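Local coordinates for immunity 23 family protein (Burkholderia dolosa AU0158, PDB 5FFP) that probably acts as the CdiI immunity protein of a contact-dependent growth inhibition system, neutralising the cognate CdiA toxin so that the producing cells are spared, at residues 73-77 with 124-128; 79-83 with 94-98; 76-80 with 110-114; 118-124 with 135-141; 28-32 with 100-105. Numbering follows the deposited sequence.

Contact 1 of 5, residues 73-77 with 124-128; sequences EDAYR and IYGFK
Helix-on-sheet packing in an alpha+beta fold: the first half of helix 72-83 lies across the middle strand, 120-127, of a three-stranded antiparallel sheet. Residues 73-77 are regular helix; 124-127 are extended, with Gly126 almost fully stretched (phi -169°, psi 180°), and Lys128 leaves the strand with a positive phi of 58°. The two short axes approach to 8.4 Å and cross at -76°, nearly perpendicular, with Tyr76 and Ile124 nearest in register (CA to CA 6.5 Å).

Side chains of small and medium size fill one end. Ala75, short enough to let the helix come close, sets CB 3.8 Å from CD1 of Ile124, whose CA-to-CB bond points toward the helix, with an m,t rotamer; CB of Tyr76 lies 4.2 Å from Ile124 CG2. Tyr76 does most of the work. Its CA-to-CB bond leaves sideways, but chi1 of -178° (t) and chi2 of 74° carry the ring along the strand to residue 128. Gly126 lies beneath a ring face, its CA 4.0 Å from the ring centroid and 27° off the normal, a CH-pi contact. A CB at Gly126 would clash with the ring, so glycine suits the position. Tyr125 and Phe127 point away, as strand alternation requires. At the far end of the ring, Tyr76 OH donates a short hydrogen bond of 2.5 Å to Lys128 O.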
# COMPACT_ATOMS: atom_id res chain seq x y z
N GLU A 73 -14.14 -17.50 -1.28
CA GLU A 73 -14.85 -16.23 -1.00
C GLU A 73 -14.19 -15.38 0.10
O GLU A 73 -13.97 -14.19 -0.07
CB GLU A 73 -16.31 -16.55 -0.64
CG GLU A 73 -17.19 -15.39 -0.17
CD GLU A 73 -18.66 -15.80 -0.05
OE1 GLU A 73 -19.19 -16.53 -0.93
OE2 GLU A 73 -19.31 -15.38 0.94
N ASP A 74 -13.87 -16.02 1.21
CA ASP A 74 -13.28 -15.31 2.34
C ASP A 74 -11.82 -14.99 2.08
O ASP A 74 -11.37 -13.89 2.38
CB ASP A 74 -13.44 -16.12 3.64
CG ASP A 74 -14.89 -16.30 4.04
OD1 ASP A 74 -15.76 -16.42 3.16
OD2 ASP A 74 -15.17 -16.34 5.25
N ALA A 75 -11.07 -15.93 1.51
CA ALA A 75 -9.65 -15.72 1.20
C ALA A 75 -9.44 -14.53 0.24
O ALA A 75 -8.60 -13.65 0.48
CB ALA A 75 -9.03 -16.98 0.63
N TYR A 76 -10.22 -14.50 -0.84
CA TYR A 76 -10.14 -13.40 -1.81
C TYR A 76 -10.43 -12.03 -1.18
O TYR A 76 -9.82 -11.04 -1.55
CB TYR A 76 -11.11 -13.65 -2.95
CG TYR A 76 -11.10 -12.60 -4.04
CD1 TYR A 76 -10.05 -12.53 -4.95
CD2 TYR A 76 -12.13 -11.68 -4.16
CE1 TYR A 76 -10.04 -11.57 -5.95
CE2 TYR A 76 -12.13 -10.72 -5.15
CZ TYR A 76 -11.08 -10.67 -6.04
OH TYR A 76 -11.07 -9.72 -7.04
N ARG A 77 -11.37 -11.99 -0.24
CA ARG A 77 -11.69 -10.76 0.48
C ARG A 77 -10.54 -10.34 1.38
O ARG A 77 -10.20 -9.18 1.45
CB ARG A 77 -12.94 -10.94 1.33
CG ARG A 77 -13.43 -9.65 1.98
CD ARG A 77 -14.89 -9.75 2.40
NE ARG A 77 -15.13 -10.84 3.35
CZ ARG A 77 -15.76 -11.99 3.08
NH1 ARG A 77 -16.27 -12.24 1.87
NH2 ARG A 77 -15.89 -12.90 4.04
N ILE A 124 -6.10 -18.23 -6.32
CA ILE A 124 -7.37 -17.74 -5.84
C ILE A 124 -7.63 -16.45 -6.61
O ILE A 124 -6.84 -15.52 -6.55
CB ILE A 124 -7.30 -17.46 -4.31
CG1 ILE A 124 -6.81 -18.73 -3.59
CG2 ILE A 124 -8.65 -16.96 -3.77
CD1 ILE A 124 -6.93 -18.71 -2.08
N TYR A 125 -8.74 -16.41 -7.32
CA TYR A 125 -9.01 -15.37 -8.29
C TYR A 125 -10.45 -14.90 -8.15
O TYR A 125 -11.33 -15.62 -7.67
CB TYR A 125 -8.82 -15.91 -9.69
CG TYR A 125 -9.73 -17.09 -10.02
CD1 TYR A 125 -11.02 -16.88 -10.51
CD2 TYR A 125 -9.31 -18.41 -9.82
CE1 TYR A 125 -11.86 -17.93 -10.79
CE2 TYR A 125 -10.16 -19.48 -10.11
CZ TYR A 125 -11.43 -19.22 -10.58
OH TYR A 125 -12.30 -20.24 -10.87
N GLY A 126 -10.66 -13.67 -8.57
CA GLY A 126 -12.00 -13.10 -8.69
C GLY A 126 -11.90 -11.79 -9.47
O GLY A 126 -10.81 -11.39 -9.87
N PHE A 127 -13.03 -11.14 -9.67
CA PHE A 127 -13.07 -9.88 -10.39
C PHE A 127 -13.45 -8.76 -9.41
O PHE A 127 -14.51 -8.80 -8.81
CB PHE A 127 -14.10 -9.97 -11.53
CG PHE A 127 -14.23 -8.69 -12.33
CD1 PHE A 127 -13.21 -8.26 -13.15
CD2 PHE A 127 -15.40 -7.93 -12.26
CE1 PHE A 127 -13.34 -7.09 -13.89
CE2 PHE A 127 -15.53 -6.76 -12.99
CZ PHE A 127 -14.51 -6.34 -13.81
N LYS A 128 -12.55 -7.79 -9.23
CA LYS A 128 -12.82 -6.58 -8.43
C LYS A 128 -13.22 -6.94 -7.00
O LYS A 128 -12.51 -7.73 -6.37
CB LYS A 128 -13.89 -5.72 -9.11
CG LYS A 128 -13.52 -5.21 -10.50
CD LYS A 128 -12.97 -3.79 -10.47
CE LYS A 128 -12.95 -3.19 -11.87
NZ LYS A 128 -12.78 -1.71 -11.83

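Contact 2 of 5, residues 79-83 with 94-98; sequences LCNRA and NDFTH
Residues 79-83 form the last turn of helix 72-83, and residues 94-98 are an irregular segment of the loop that returns past it, extended at Asp95 (phi -134°, psi 113°) and bent at Phe96 (phi -113°, psi 23°). The backbones draw together toward the helix end: CA to CA, Leu79 and His98 are 7.7 Å apart, Ala83 and Asp95 only 4.7 Å.

Backbone polar contacts fix the near end. Asp95 N donates to Arg82 O at 2.9 Å. Within the loop, Asp95 (chi1 167°, t) forms an Asx turn: its OD1 accepts from Thr97 N at 2.7 Å and from Thr97 OG1 at 2.5 Å. Aspartate suits this place because its carboxylate is short enough to reach the backbone NH two residues further on.

Charged groups meet more loosely. Arg82 is extended (m,t,t), its CD 3.5 Å from Asp95 OD2, but NH1 stays 4.4 Å from OD2, beyond a salt bridge; its NE pairs with Glu78.

Apolar packing closes the rest. The small Ala83 admits the Phe96 ring (chi1 -68°, m), Ala83 CB to Phe96 CE1 3.7 Å, while Leu79 CD2 sits 3.8 Å from CB of His98 (chi1 -70°, m).

His98 bonds to Leu114 through both its ND1 and its backbone, so the loop is held between helix 72-83 and strand 110-117; Asn94 meets Asn94 of the second subunit.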
# COMPACT_ATOMS: atom_id res chain seq x y z
N LEU A 79 -7.42 -11.16 0.94
CA LEU A 79 -6.24 -10.85 0.13
C LEU A 79 -6.35 -9.47 -0.50
O LEU A 79 -5.35 -8.75 -0.65
CB LEU A 79 -6.07 -11.92 -0.93
CG LEU A 79 -5.51 -13.23 -0.38
CD1 LEU A 79 -5.88 -14.40 -1.28
CD2 LEU A 79 -4.00 -13.12 -0.20
N CYS A 80 -7.58 -9.12 -0.88
CA CYS A 80 -7.94 -7.79 -1.35
C CYS A 80 -7.88 -6.76 -0.21
O CYS A 80 -7.61 -5.59 -0.44
CB CYS A 80 -9.33 -7.82 -1.99
SG CYS A 80 -9.41 -8.80 -3.51
N ASN A 81 -8.16 -7.20 1.02
CA ASN A 81 -7.91 -6.37 2.20
C ASN A 81 -6.45 -6.03 2.37
O ASN A 81 -6.12 -4.90 2.68
CB ASN A 81 -8.39 -7.06 3.48
CG ASN A 81 -9.68 -6.50 3.98
OD1 ASN A 81 -9.71 -5.78 4.99
ND2 ASN A 81 -10.77 -6.79 3.27
N ARG A 82 -5.58 -7.02 2.20
CA ARG A 82 -4.15 -6.81 2.39
C ARG A 82 -3.56 -5.91 1.33
O ARG A 82 -2.69 -5.09 1.62
CB ARG A 82 -3.41 -8.14 2.39
CG ARG A 82 -3.61 -8.95 3.65
CD ARG A 82 -2.80 -10.25 3.63
NE ARG A 82 -3.29 -11.19 4.64
CZ ARG A 82 -2.76 -12.37 4.93
NH1 ARG A 82 -1.68 -12.80 4.28
NH2 ARG A 82 -3.31 -13.12 5.86
N ALA A 83 -4.06 -6.08 0.11
CA ALA A 83 -3.56 -5.37 -1.04
C ALA A 83 -4.04 -3.93 -1.07
O ALA A 83 -3.33 -3.04 -1.56
CB ALA A 83 -4.02 -6.08 -2.30
N ASN A 94 0.60 -1.58 2.23
CA ASN A 94 -0.09 -2.55 1.38
C ASN A 94 0.76 -3.81 1.16
O ASN A 94 1.98 -3.80 1.35
CB ASN A 94 -0.52 -1.92 0.04
CG ASN A 94 0.64 -1.59 -0.88
OD1 ASN A 94 0.47 -0.94 -1.89
ND2 ASN A 94 1.83 -2.04 -0.54
N ASP A 95 0.10 -4.89 0.75
CA ASP A 95 0.73 -6.20 0.65
C ASP A 95 0.36 -6.83 -0.69
O ASP A 95 -0.81 -7.11 -0.93
CB ASP A 95 0.27 -7.05 1.84
CG ASP A 95 0.60 -8.54 1.70
OD1 ASP A 95 1.02 -8.98 0.60
OD2 ASP A 95 0.41 -9.27 2.70
N PHE A 96 1.35 -6.99 -1.56
CA PHE A 96 1.17 -7.65 -2.86
C PHE A 96 1.91 -8.98 -2.94
O PHE A 96 2.20 -9.48 -4.03
CB PHE A 96 1.66 -6.73 -4.00
CG PHE A 96 0.82 -5.50 -4.22
CD1 PHE A 96 -0.46 -5.36 -3.67
CD2 PHE A 96 1.31 -4.48 -5.04
CE1 PHE A 96 -1.21 -4.22 -3.90
CE2 PHE A 96 0.55 -3.34 -5.28
CZ PHE A 96 -0.71 -3.20 -4.71
N THR A 97 2.19 -9.58 -1.80
CA THR A 97 3.01 -10.78 -1.74
C THR A 97 2.40 -11.91 -2.58
O THR A 97 3.08 -12.59 -3.32
CB THR A 97 3.10 -11.25 -0.29
OG1 THR A 97 3.27 -10.11 0.55
CG2 THR A 97 4.28 -12.19 -0.09
N HIS A 98 1.08 -12.05 -2.45
CA HIS A 98 0.36 -13.16 -3.02
C HIS A 98 -0.20 -12.87 -4.41
O HIS A 98 -0.62 -13.78 -5.11
CB HIS A 98 -0.75 -13.57 -2.07
CG HIS A 98 -0.24 -14.21 -0.83
ND1 HIS A 98 0.17 -15.52 -0.79
CD2 HIS A 98 -0.02 -13.71 0.41
CE1 HIS A 98 0.60 -15.81 0.43
NE2 HIS A 98 0.49 -14.72 1.17

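Contact 3 of 5, residues 76-80 with 110-114; sequences YRELC and YYIFL
Helix 76-80, regular with Cys80 N bonded to Tyr76 O at 3.0 Å, crosses strand 110-114 almost at right angles: the N-to-C directions differ by 99°, and the axes approach to 9.8 Å. In register, CA atoms of Leu79 and Phe113 are 7.7 Å apart, those of Cys80 and Tyr111 8.1 Å. Strand alternation sends Tyr111 and Phe113 toward the helix, and Tyr110, Ile112 and Leu114 away.

Phe113 (chi1 -59°, m; chi2 -84°) is the centre of the contact. Leu79 CB stands over its face in a CH-pi contact, 3.6 Å from the centroid and 6° off the normal. Around the ring edge come Tyr76, with CD1 3.8 Å from Phe113 CE2, and Cys80, whose SG is 4.1 Å from CE2, a sulfur-aromatic contact. Tyr76 (chi1 t) also reaches Tyr111, its CE1 3.9 Å from Tyr111 CB.

This is helix-on-sheet core packing. A flat phenylalanine suits it, offering a broad face to leucine and an edge to sulfur and tyrosine. The interface therefore depends on apolar and aromatic fit, while the hydroxyls bond outside it: Tyr76 OH donates to Lys128 O, and Tyr111 OH bonds to Gly90 O of the second subunit.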
# COMPACT_ATOMS: atom_id res chain seq x y z
N TYR A 76 -10.22 -14.50 -0.84
CA TYR A 76 -10.14 -13.40 -1.81
C TYR A 76 -10.43 -12.03 -1.18
O TYR A 76 -9.82 -11.04 -1.55
CB TYR A 76 -11.11 -13.65 -2.95
CG TYR A 76 -11.10 -12.60 -4.04
CD1 TYR A 76 -10.05 -12.53 -4.95
CD2 TYR A 76 -12.13 -11.68 -4.16
CE1 TYR A 76 -10.04 -11.57 -5.95
CE2 TYR A 76 -12.13 -10.72 -5.15
CZ TYR A 76 -11.08 -10.67 -6.04
OH TYR A 76 -11.07 -9.72 -7.04
N ARG A 77 -11.37 -11.99 -0.24
CA ARG A 77 -11.69 -10.76 0.48
C ARG A 77 -10.54 -10.34 1.38
O ARG A 77 -10.20 -9.18 1.45
CB ARG A 77 -12.94 -10.94 1.33
CG ARG A 77 -13.43 -9.65 1.98
CD ARG A 77 -14.89 -9.75 2.40
NE ARG A 77 -15.13 -10.84 3.35
CZ ARG A 77 -15.76 -11.99 3.08
NH1 ARG A 77 -16.27 -12.24 1.87
NH2 ARG A 77 -15.89 -12.90 4.04
N GLU A 78 -9.97 -11.31 2.08
CA GLU A 78 -8.83 -11.05 2.95
C GLU A 78 -7.59 -10.61 2.14
O GLU A 78 -6.79 -9.80 2.59
CB GLU A 78 -8.54 -12.29 3.81
CG GLU A 78 -7.26 -12.26 4.65
CD GLU A 78 -7.11 -10.99 5.49
OE1 GLU A 78 -8.13 -10.47 5.99
OE2 GLU A 78 -5.95 -10.52 5.64
N LEU A 79 -7.42 -11.16 0.94
CA LEU A 79 -6.24 -10.85 0.13
C LEU A 79 -6.35 -9.47 -0.50
O LEU A 79 -5.35 -8.75 -0.65
CB LEU A 79 -6.07 -11.92 -0.93
CG LEU A 79 -5.51 -13.23 -0.38
CD1 LEU A 79 -5.88 -14.40 -1.28
CD2 LEU A 79 -4.00 -13.12 -0.20
N CYS A 80 -7.58 -9.12 -0.88
CA CYS A 80 -7.94 -7.79 -1.35
C CYS A 80 -7.88 -6.76 -0.21
O CYS A 80 -7.61 -5.59 -0.44
CB CYS A 80 -9.33 -7.82 -1.99
SG CYS A 80 -9.41 -8.80 -3.51
N TYR A 110 -8.87 -8.24 -12.69
CA TYR A 110 -8.74 -9.63 -12.29
C TYR A 110 -7.61 -9.67 -11.31
O TYR A 110 -6.48 -9.34 -11.63
CB TYR A 110 -8.47 -10.52 -13.48
CG TYR A 110 -9.63 -10.63 -14.47
CD1 TYR A 110 -10.71 -11.47 -14.22
CD2 TYR A 110 -9.62 -9.93 -15.68
CE1 TYR A 110 -11.76 -11.59 -15.13
CE2 TYR A 110 -10.66 -10.05 -16.61
CZ TYR A 110 -11.72 -10.87 -16.33
OH TYR A 110 -12.77 -10.99 -17.23
N TYR A 111 -7.94 -10.06 -10.09
CA TYR A 111 -6.95 -10.17 -9.03
C TYR A 111 -6.76 -11.63 -8.75
O TYR A 111 -7.71 -12.35 -8.44
CB TYR A 111 -7.42 -9.38 -7.81
CG TYR A 111 -7.34 -7.88 -8.08
CD1 TYR A 111 -6.12 -7.22 -8.05
CD2 TYR A 111 -8.47 -7.15 -8.42
CE1 TYR A 111 -6.02 -5.88 -8.34
CE2 TYR A 111 -8.38 -5.79 -8.71
CZ TYR A 111 -7.15 -5.16 -8.66
OH TYR A 111 -7.03 -3.80 -8.94
N ILE A 112 -5.52 -12.09 -8.90
CA ILE A 112 -5.23 -13.50 -8.89
C ILE A 112 -4.08 -13.74 -7.96
O ILE A 112 -3.00 -13.17 -8.16
CB ILE A 112 -4.88 -13.97 -10.31
CG1 ILE A 112 -6.08 -13.78 -11.24
CG2 ILE A 112 -4.45 -15.44 -10.29
CD1 ILE A 112 -5.69 -13.69 -12.69
N PHE A 113 -4.31 -14.58 -6.96
CA PHE A 113 -3.36 -14.71 -5.87
C PHE A 113 -2.82 -16.13 -5.80
O PHE A 113 -3.53 -17.07 -6.12
CB PHE A 113 -4.02 -14.33 -4.55
CG PHE A 113 -4.57 -12.92 -4.49
CD1 PHE A 113 -3.74 -11.84 -4.18
CD2 PHE A 113 -5.92 -12.68 -4.71
CE1 PHE A 113 -4.24 -10.55 -4.11
CE2 PHE A 113 -6.43 -11.40 -4.63
CZ PHE A 113 -5.60 -10.33 -4.33
N LEU A 114 -1.57 -16.27 -5.38
CA LEU A 114 -0.96 -17.55 -5.13
C LEU A 114 -0.82 -17.77 -3.61
O LEU A 114 -0.23 -16.94 -2.91
CB LEU A 114 0.41 -17.60 -5.77
CG LEU A 114 1.07 -18.98 -5.91
CD1 LEU A 114 0.23 -19.91 -6.76
CD2 LEU A 114 2.46 -18.85 -6.50

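Contact 4 of 5, residues 118-124 with 135-141; sequences DESAKLI and GEVVLVR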
# COMPACT_ATOMS: atom_id res chain seq x y z
N ASP A 118 2.62 -26.45 2.26
CA ASP A 118 3.42 -27.64 2.24
C ASP A 118 3.88 -27.90 0.79
O ASP A 118 4.76 -27.19 0.30
CB ASP A 118 2.63 -28.80 2.88
CG ASP A 118 3.52 -29.94 3.32
OD1 ASP A 118 3.14 -31.11 3.10
OD2 ASP A 118 4.60 -29.66 3.88
N GLU A 119 3.25 -28.87 0.10
CA GLU A 119 3.61 -29.29 -1.26
C GLU A 119 2.54 -28.97 -2.33
O GLU A 119 2.66 -29.37 -3.48
CB GLU A 119 3.97 -30.79 -1.27
CG GLU A 119 5.34 -31.09 -0.65
CD GLU A 119 6.50 -30.28 -1.24
OE1 GLU A 119 7.63 -30.48 -0.74
OE2 GLU A 119 6.32 -29.46 -2.18
N SER A 120 1.51 -28.21 -1.96
CA SER A 120 0.45 -27.84 -2.90
C SER A 120 0.43 -26.34 -3.04
O SER A 120 1.24 -25.63 -2.43
CB SER A 120 -0.94 -28.32 -2.44
OG SER A 120 -0.97 -29.70 -2.12
N ALA A 121 -0.51 -25.85 -3.84
CA ALA A 121 -0.72 -24.40 -3.97
C ALA A 121 -2.10 -24.12 -4.52
O ALA A 121 -2.71 -24.97 -5.15
CB ALA A 121 0.35 -23.77 -4.84
N LYS A 122 -2.58 -22.91 -4.28
CA LYS A 122 -3.86 -22.47 -4.78
C LYS A 122 -3.73 -21.14 -5.51
O LYS A 122 -3.14 -20.20 -4.99
CB LYS A 122 -4.83 -22.27 -3.62
CG LYS A 122 -5.48 -23.54 -3.16
CD LYS A 122 -6.42 -23.27 -2.01
CE LYS A 122 -7.08 -24.57 -1.61
NZ LYS A 122 -7.98 -24.42 -0.43
N LEU A 123 -4.27 -21.07 -6.71
CA LEU A 123 -4.59 -19.80 -7.32
C LEU A 123 -5.97 -19.44 -6.85
O LEU A 123 -6.90 -20.24 -6.96
CB LEU A 123 -4.60 -19.88 -8.83
CG LEU A 123 -3.25 -19.89 -9.52
CD1 LEU A 123 -3.48 -20.04 -11.01
CD2 LEU A 123 -2.50 -18.61 -9.21
N ILE A 124 -6.10 -18.23 -6.32
CA ILE A 124 -7.37 -17.74 -5.84
C ILE A 124 -7.63 -16.45 -6.61
O ILE A 124 -6.84 -15.52 -6.55
CB ILE A 124 -7.30 -17.46 -4.31
CG1 ILE A 124 -6.81 -18.73 -3.59
CG2 ILE A 124 -8.65 -16.96 -3.77
CD1 ILE A 124 -6.93 -18.71 -2.08
N GLY A 135 -13.09 -17.77 -6.94
CA GLY A 135 -12.87 -19.20 -7.16
C GLY A 135 -11.41 -19.53 -6.98
O GLY A 135 -10.61 -18.66 -6.74
N GLU A 136 -11.06 -20.81 -7.09
CA GLU A 136 -9.68 -21.21 -6.95
C GLU A 136 -9.47 -22.55 -7.58
O GLU A 136 -10.44 -23.29 -7.80
CB GLU A 136 -9.28 -21.33 -5.46
CG GLU A 136 -9.94 -22.48 -4.70
CD GLU A 136 -9.88 -22.34 -3.18
OE1 GLU A 136 -10.20 -21.25 -2.65
OE2 GLU A 136 -9.50 -23.33 -2.50
N VAL A 137 -8.20 -22.85 -7.85
CA VAL A 137 -7.81 -24.14 -8.35
C VAL A 137 -6.56 -24.61 -7.63
O VAL A 137 -5.66 -23.80 -7.39
CB VAL A 137 -7.57 -24.11 -9.88
CG1 VAL A 137 -6.65 -22.95 -10.27
CG2 VAL A 137 -7.00 -25.44 -10.36
N VAL A 138 -6.52 -25.90 -7.29
CA VAL A 138 -5.40 -26.49 -6.60
C VAL A 138 -4.32 -26.88 -7.59
O VAL A 138 -4.56 -27.61 -8.55
CB VAL A 138 -5.82 -27.79 -5.82
CG1 VAL A 138 -4.60 -28.45 -5.16
CG2 VAL A 138 -6.89 -27.48 -4.79
N LEU A 139 -3.11 -26.41 -7.33
CA LEU A 139 -1.96 -26.76 -8.13
C LEU A 139 -0.98 -27.51 -7.28
O LEU A 139 -1.11 -27.62 -6.07
CB LEU A 139 -1.26 -25.48 -8.62
CG LEU A 139 -1.87 -24.74 -9.81
CD1 LEU A 139 -3.34 -24.42 -9.72
CD2 LEU A 139 -1.07 -23.46 -10.02
N VAL A 140 0.04 -28.01 -7.93
CA VAL A 140 1.20 -28.52 -7.23
C VAL A 140 2.07 -27.29 -6.92
O VAL A 140 2.02 -26.30 -7.64
CB VAL A 140 1.89 -29.59 -8.11
CG1 VAL A 140 3.22 -30.05 -7.52
CG2 VAL A 140 0.94 -30.79 -8.29
N ARG A 141 2.84 -27.36 -5.85
CA ARG A 141 3.73 -26.26 -5.49
C ARG A 141 4.87 -26.17 -6.48
O ARG A 141 5.44 -27.17 -6.88
CB ARG A 141 4.30 -26.46 -4.09
CG ARG A 141 5.17 -25.29 -3.62
CD ARG A 141 5.50 -25.34 -2.14
NE ARG A 141 6.55 -26.34 -1.87
CZ ARG A 141 7.85 -26.19 -2.14
NH1 ARG A 141 8.68 -27.19 -1.86
NH2 ARG A 141 8.33 -25.07 -2.69
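Arg141, with 90 Å² covered, closes the open end of this strand pair. Its N donates to Glu119 O at 3.1 Å, and its long t,t,p side chain folds back so that NE lies 3.1 Å from Glu119 OE2, a salt bridge whose hydrogen-bond geometry is weak. Both residues are exposed, where long charged side chains can meet without a burial cost.

Leu123 and Glu136 (71 Å² each) occupy opposite faces. The pairing is that of an antiparallel beta hairpin, strands 120-127 and 135-140. Ala121 with Leu139 and Leu123 with Val137 are hydrogen-bonded pairs: Leu139 N reaches Ala121 O at 2.6 Å, and Val137 N reaches Leu123 O at 3.0 Å. Leu123 sits with CB 4.0 Å from Val137 CG1 and CG 4.2 Å from Leu139 CD2, on the apolar face that meets Phe9 and Met33 of the other sheet.

On the other face, Glu136 lies opposite Ile124 in a non-hydrogen-bonded pair, its CB 4.0 Å from Ile124 CG1, while its carboxylate approaches the amine of Lys122 in a less surely placed salt bridge.

Contact 5 of 5, residues 28-32 with 100-105; sequences CLGYF and VSAESL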
# COMPACT_ATOMS: atom_id res chain seq x y z
N CYS A 28 -2.60 -10.21 -26.83
CA CYS A 28 -3.51 -10.85 -25.86
C CYS A 28 -2.77 -11.72 -24.88
O CYS A 28 -1.71 -12.30 -25.21
CB CYS A 28 -4.55 -11.68 -26.58
SG CYS A 28 -5.61 -10.70 -27.68
N LEU A 29 -3.31 -11.74 -23.66
CA LEU A 29 -2.76 -12.54 -22.60
C LEU A 29 -3.88 -13.02 -21.69
O LEU A 29 -4.79 -12.26 -21.34
CB LEU A 29 -1.76 -11.76 -21.79
CG LEU A 29 -1.05 -12.58 -20.73
CD1 LEU A 29 0.40 -12.15 -20.62
CD2 LEU A 29 -1.72 -12.44 -19.40
N GLY A 30 -3.84 -14.30 -21.38
CA GLY A 30 -4.85 -14.89 -20.52
C GLY A 30 -4.21 -15.93 -19.65
O GLY A 30 -3.19 -16.47 -20.02
N TYR A 31 -4.81 -16.14 -18.51
CA TYR A 31 -4.50 -17.23 -17.59
C TYR A 31 -5.69 -18.22 -17.68
O TYR A 31 -6.87 -17.80 -17.55
CB TYR A 31 -4.45 -16.72 -16.16
CG TYR A 31 -3.21 -16.00 -15.69
CD1 TYR A 31 -2.20 -15.62 -16.56
CD2 TYR A 31 -3.09 -15.66 -14.38
CE1 TYR A 31 -1.08 -14.95 -16.11
CE2 TYR A 31 -1.98 -14.98 -13.93
CZ TYR A 31 -0.98 -14.62 -14.81
OH TYR A 31 0.12 -13.96 -14.31
N PHE A 32 -5.39 -19.49 -17.93
CA PHE A 32 -6.35 -20.59 -17.69
C PHE A 32 -6.12 -21.10 -16.27
O PHE A 32 -5.00 -21.40 -15.88
CB PHE A 32 -6.10 -21.78 -18.60
CG PHE A 32 -6.63 -21.64 -19.97
CD1 PHE A 32 -7.94 -21.95 -20.25
CD2 PHE A 32 -5.79 -21.29 -21.00
CE1 PHE A 32 -8.43 -21.82 -21.53
CE2 PHE A 32 -6.26 -21.15 -22.29
CZ PHE A 32 -7.58 -21.43 -22.57
N VAL A 100 -0.43 -12.41 -8.22
CA VAL A 100 0.31 -12.89 -9.38
C VAL A 100 -0.30 -12.54 -10.73
O VAL A 100 0.20 -13.02 -11.78
CB VAL A 100 0.57 -14.40 -9.30
CG1 VAL A 100 1.26 -14.75 -7.98
CG2 VAL A 100 -0.72 -15.19 -9.44
N SER A 101 -1.36 -11.74 -10.74
CA SER A 101 -1.89 -11.25 -12.02
C SER A 101 -0.83 -10.50 -12.81
O SER A 101 -0.14 -9.66 -12.26
CB SER A 101 -3.06 -10.27 -11.84
OG SER A 101 -3.98 -10.69 -10.87
N ALA A 102 -0.71 -10.81 -14.09
CA ALA A 102 -0.09 -9.92 -15.03
C ALA A 102 -0.77 -8.57 -14.90
O ALA A 102 -1.90 -8.50 -14.42
CB ALA A 102 -0.26 -10.47 -16.43
N GLU A 103 -0.07 -7.50 -15.31
CA GLU A 103 -0.57 -6.12 -15.21
C GLU A 103 -1.79 -5.88 -16.09
O GLU A 103 -2.71 -5.18 -15.69
CB GLU A 103 0.50 -5.06 -15.62
CG GLU A 103 1.58 -4.76 -14.58
CD GLU A 103 2.55 -3.63 -14.99
OE1 GLU A 103 3.74 -3.67 -14.57
OE2 GLU A 103 2.14 -2.69 -15.72
N SER A 104 -1.80 -6.46 -17.28
CA SER A 104 -2.97 -6.29 -18.14
C SER A 104 -4.19 -6.84 -17.42
O SER A 104 -5.26 -6.24 -17.49
CB SER A 104 -2.75 -6.92 -19.53
OG SER A 104 -2.21 -8.22 -19.43
N LEU A 105 -4.02 -7.96 -16.71
CA LEU A 105 -5.15 -8.59 -16.02
C LEU A 105 -5.60 -7.80 -14.79
O LEU A 105 -6.77 -7.49 -14.67
CB LEU A 105 -4.84 -10.04 -15.64
CG LEU A 105 -4.59 -11.00 -16.81
CD1 LEU A 105 -4.04 -12.32 -16.27
CD2 LEU A 105 -5.87 -11.23 -17.61
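Leu105 is the main bump. Its CD1 sits squarely over the face of the Tyr31 ring, 3.7 Å from the centroid and 8° off the normal, a CH-pi contact, and the same methyl is 3.9 Å from Leu29 CD2. This one methyl thus fills the hollow between two side chains that strand alternation, with Gly30 between them, sends to the same side.

Leu29 CD2 is a second bump, met by Ala102 CB at 3.9 Å and Ser104 OG at 4.2 Å; these small residues keep the start of the helix shallow enough to receive it. Tyr31 reaches past them with its hydroxyl, donating to Val100 O at 2.7 Å, so a polar tip is satisfied in a buried setting. Ser104 OG turns to Asp48 instead.

Ala102 holds the N-cap position of helix 103-108. The arrangement is a helix N-terminus and its lead-in loop packed on strand 26-33 of the four-stranded antiparallel sheet, part of the buried core of an alpha+beta fold.

Contacts 1, 2 and 3 all draw on helix 72-83. Contacts 1 and 3, centres 5 Å apart and sharing Tyr76, set it on neighbouring strands 120-127 and 110-117 of the three-stranded sheet; contact 2, centred 7 Å from the centre of contact 3, ties its C-terminal end to the loop that follows. Contact 4 completes that sheet with strand 135-140 and shares Ile124 with contact 1. Contact 5 lies on the four-stranded sheet, 14 Å centre to centre from contact 3, yet Val100 N probably hydrogen-bonds to Ile112 O and Val100 touches Leu123. Its segments span 28-105; contact 4 follows later. Residues 94-105 thus run from the helix to the second sheet, knitting both sheets into one body.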